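Local coordinates for Lin1840 protein (Listeria innocua serovar 6a, PDB 4ZOC) that probably hydrolyses terminal, non-reducing beta-D-glucosyl residues with release of glucose, as a glycoside hydrolase family 3 enzyme of beta-1,2-glucan metabolism, at residues Q45-T50 against M303-I308. The protein carries 2 engineered substitutions. Sequence-based numbering, arbitrary orientation.
Sequences QEMKLT and MTTCYI
Met47, just before Lys48, which leaves helical phi/psi with positive phi in a Schellman motif, faces Thr305, at the N-cap position of helix 306-316 though its side chain makes no capping bond, with their CA atoms 6.9 Å apart and no direct hydrogen bond between the two segments. Met47 carries most of the contact. Its chain runs extended to SD and then bends (chi3 71°), which brings the methyl CE to 3.5 Å from Met303 O and 3.9 Å from Thr305 CG2. Met303, folded at both chi2 and chi3, crosses it at about a right angle, and its CE lies 4.0 Å from Met47 SD, the two thioethers packing methyl against sulfur. The two branches of Thr305 both reach the Met47 carbonyl: CG2 rests 3.5 Å from Met47 O, while OG1 shares a water, 3.0 Å away, that donates a weak bond to that same oxygen. His309 NE2 gives Met47 O a further hydrogen bond. In the family 3 TIM-barrel domain, the contact joins the elements that follow strands 23-25 and 301-302, neighbours in the barrel sheet; Met303 also touches Trp271 of the glucose pocket, and Leu25 of strand 23-25 packs against both Met303 and Leu49.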
ATOM      1  N   GLN A  45       6.640   9.622  40.504  1.00 22.80           N
ATOM      2  CA  GLN A  45       6.600  11.084  40.490  1.00 24.71           C
ATOM      3  C   GLN A  45       6.177  11.591  39.116  1.00 22.52           C
ATOM      4  O   GLN A  45       5.302  12.429  39.005  1.00 26.10           O
ATOM      5  CB  GLN A  45       7.951  11.694  40.871  1.00 31.71           C
ATOM      6  CG  GLN A  45       7.874  13.241  40.934  1.00 31.69           C
ATOM      7  CD  GLN A  45       8.663  13.769  42.089  1.00 48.69           C
ATOM      8  OE1 GLN A  45       8.179  13.792  43.241  1.00 63.52           O
ATOM      9  NE2 GLN A  45       9.894  14.176  41.815  1.00 53.04           N
ATOM     10  N   GLU A  46       6.792  11.028  38.078  1.00 26.07           N
ATOM     11  CA  GLU A  46       6.535  11.437  36.699  1.00 24.02           C
ATOM     12  C   GLU A  46       5.113  11.148  36.289  1.00 22.35           C
ATOM     13  O   GLU A  46       4.497  11.980  35.620  1.00 23.99           O
ATOM     14  CB  GLU A  46       7.530  10.801  35.743  1.00 28.61           C
ATOM     15  CG  GLU A  46       7.133  10.830  34.273  1.00 41.24           C
ATOM     16  CD  GLU A  46       8.026   9.930  33.399  1.00 60.62           C
ATOM     17  OE1 GLU A  46       9.042   9.362  33.892  1.00 50.71           O
ATOM     18  OE2 GLU A  46       7.699   9.766  32.196  1.00 88.75           O
ATOM     19  N   MET A  47       4.561  10.019  36.737  1.00 21.78           N
ATOM     20  CA  MET A  47       3.128   9.647  36.433  1.00 18.76           C
ATOM     21  C   MET A  47       2.131  10.301  37.385  1.00 18.93           C
ATOM     22  O   MET A  47       0.934  10.164  37.214  1.00 18.11           O
ATOM     23  CB  MET A  47       2.984   8.136  36.486  1.00 18.84           C
ATOM     24  CG  MET A  47       3.876   7.450  35.422  1.00 21.24           C
ATOM     25  SD  MET A  47       3.626   5.695  35.336  1.00 19.69           S
ATOM     26  CE  MET A  47       2.016   5.510  34.605  1.00 18.00           C
ATOM     27  N   LYS A  48       2.663  10.928  38.436  1.00 18.27           N
ATOM     28  CA  LYS A  48       1.895  11.584  39.499  1.00 17.99           C
ATOM     29  C   LYS A  48       0.965  10.597  40.202  1.00 19.06           C
ATOM     30  O   LYS A  48      -0.212  10.916  40.530  1.00 20.69           O
ATOM     31  CB  LYS A  48       1.174  12.829  38.936  1.00 20.32           C
ATOM     32  CG  LYS A  48       2.228  13.849  38.400  1.00 27.50           C
ATOM     33  CD  LYS A  48       1.704  14.938  37.486  1.00 40.67           C
ATOM     34  CE  LYS A  48       0.567  15.754  38.093  1.00 54.46           C
ATOM     35  NZ  LYS A  48      -0.801  15.407  37.570  1.00 52.80           N
ATOM     36  N   LEU A  49       1.504   9.399  40.455  1.00 20.37           N
ATOM     37  CA  LEU A  49       0.726   8.339  41.113  1.00 16.66           C
ATOM     38  C   LEU A  49       1.006   8.426  42.595  1.00 17.69           C
ATOM     39  O   LEU A  49       2.174   8.615  42.979  1.00 19.94           O
ATOM     40  CB  LEU A  49       1.091   6.932  40.622  1.00 17.55           C
ATOM     41  CG  LEU A  49       0.758   6.639  39.148  1.00 18.50           C
ATOM     42  CD1 LEU A  49       1.563   5.438  38.663  1.00 20.93           C
ATOM     43  CD2 LEU A  49      -0.728   6.451  39.097  1.00 19.18           C
ATOM     44  N   THR A  50      -0.052   8.244  43.391  1.00 17.06           N
ATOM     45  CA  THR A  50       0.020   8.195  44.839  1.00 17.64           C
ATOM     46  C   THR A  50      -0.333   6.814  45.359  1.00 23.68           C
ATOM     47  O   THR A  50      -0.788   5.931  44.619  1.00 19.75           O
ATOM     48  CB  THR A  50      -1.059   9.132  45.364  1.00 19.53           C
ATOM     49  OG1 THR A  50      -2.337   8.629  44.958  1.00 20.52           O
ATOM     50  CG2 THR A  50      -0.862  10.556  44.824  1.00 22.49           C
ATOM     51  N   MET A 303      -0.696   1.605  31.492  1.00  9.31           N
ATOM     52  CA  MET A 303       0.526   2.456  31.772  1.00  9.90           C
ATOM     53  C   MET A 303       0.512   3.914  31.367  1.00  9.29           C
ATOM     54  O   MET A 303       1.514   4.580  31.272  1.00 10.89           O
ATOM     55  CB  MET A 303       1.753   1.743  31.274  1.00 11.18           C
ATOM     56  CG  MET A 303       2.265   0.739  32.310  1.00 11.83           C
ATOM     57  SD  MET A 303       2.801   1.537  33.879  1.00 13.61           S
ATOM     58  CE  MET A 303       4.341   2.295  33.361  1.00 14.27           C
ATOM     59  N   THR A 304      -0.694   4.447  31.248  1.00  9.84           N
ATOM     60  CA  THR A 304      -0.939   5.906  31.145  1.00  9.17           C
ATOM     61  C   THR A 304      -2.046   6.280  32.135  1.00 10.44           C
ATOM     62  O   THR A 304      -2.696   5.393  32.713  1.00 10.73           O
ATOM     63  CB  THR A 304      -1.197   6.389  29.669  1.00  9.00           C
ATOM     64  OG1 THR A 304      -2.226   5.576  29.043  1.00  9.10           O
ATOM     65  CG2 THR A 304       0.075   6.299  28.912  1.00  9.46           C
ATOM     66  N   THR A 305      -2.208   7.596  32.305  1.00 12.09           N
ATOM     67  CA  THR A 305      -2.882   8.192  33.396  1.00 13.33           C
ATOM     68  C   THR A 305      -4.094   9.014  33.010  1.00 12.46           C
ATOM     69  O   THR A 305      -4.572   9.733  33.849  1.00 16.20           O
ATOM     70  CB  THR A 305      -1.932   9.061  34.207  1.00 16.12           C
ATOM     71  OG1 THR A 305      -1.440  10.118  33.395  1.00 19.25           O
ATOM     72  CG2 THR A 305      -0.723   8.275  34.710  1.00 16.47           C
ATOM     73  N   CYS A 306      -4.669   8.871  31.801  1.00 13.00           N
ATOM     74  CA  CYS A 306      -5.814   9.605  31.464  1.00  9.96           C
ATOM     75  C   CYS A 306      -7.005   9.260  32.358  1.00 12.39           C
ATOM     76  O   CYS A 306      -7.641  10.164  32.904  1.00 13.58           O
ATOM     77  CB  CYS A 306      -6.237   9.398  29.971  1.00 11.03           C
ATOM     78  SG  CYS A 306      -4.896   9.791  28.847  1.00 14.17           S
ATOM     79  N   TYR A 307      -7.335   7.970  32.483  1.00  9.64           N
ATOM     80  CA  TYR A 307      -8.432   7.572  33.349  1.00 11.23           C
ATOM     81  C   TYR A 307      -8.241   8.037  34.761  1.00 12.54           C
ATOM     82  O   TYR A 307      -9.130   8.726  35.350  1.00 14.33           O
ATOM     83  CB  TYR A 307      -8.695   6.065  33.337  1.00 10.88           C
ATOM     84  CG  TYR A 307      -9.409   5.511  32.066  1.00 11.09           C
ATOM     85  CD1 TYR A 307      -9.945   6.352  31.065  1.00  9.49           C
ATOM     86  CD2 TYR A 307      -9.517   4.137  31.877  1.00 10.58           C
ATOM     87  CE1 TYR A 307     -10.607   5.831  29.987  1.00 10.98           C
ATOM     88  CE2 TYR A 307     -10.197   3.612  30.803  1.00 13.51           C
ATOM     89  CZ  TYR A 307     -10.706   4.470  29.816  1.00 10.94           C
ATOM     90  OH  TYR A 307     -11.414   3.982  28.775  1.00 12.04           O
ATOM     91  N   ILE A 308      -7.090   7.663  35.313  1.00 11.83           N
ATOM     92  CA  ILE A 308      -6.829   7.928  36.732  1.00 15.02           C
ATOM     93  C   ILE A 308      -6.968   9.425  37.098  1.00 17.21           C
ATOM     94  O   ILE A 308      -7.581   9.773  38.112  1.00 17.94           O
ATOM     95  CB  ILE A 308      -5.531   7.210  37.143  1.00 19.20           C
ATOM     96  CG1 ILE A 308      -5.517   6.969  38.653  1.00 26.37           C
ATOM     97  CG2 ILE A 308      -4.285   7.937  36.717  1.00 23.46           C
ATOM     98  CD1 ILE A 308      -6.206   5.693  39.067  1.00 30.82           C
TER
HETATM   99  O   HOH W   1       0.726  11.926  34.461  1.00 32.01           O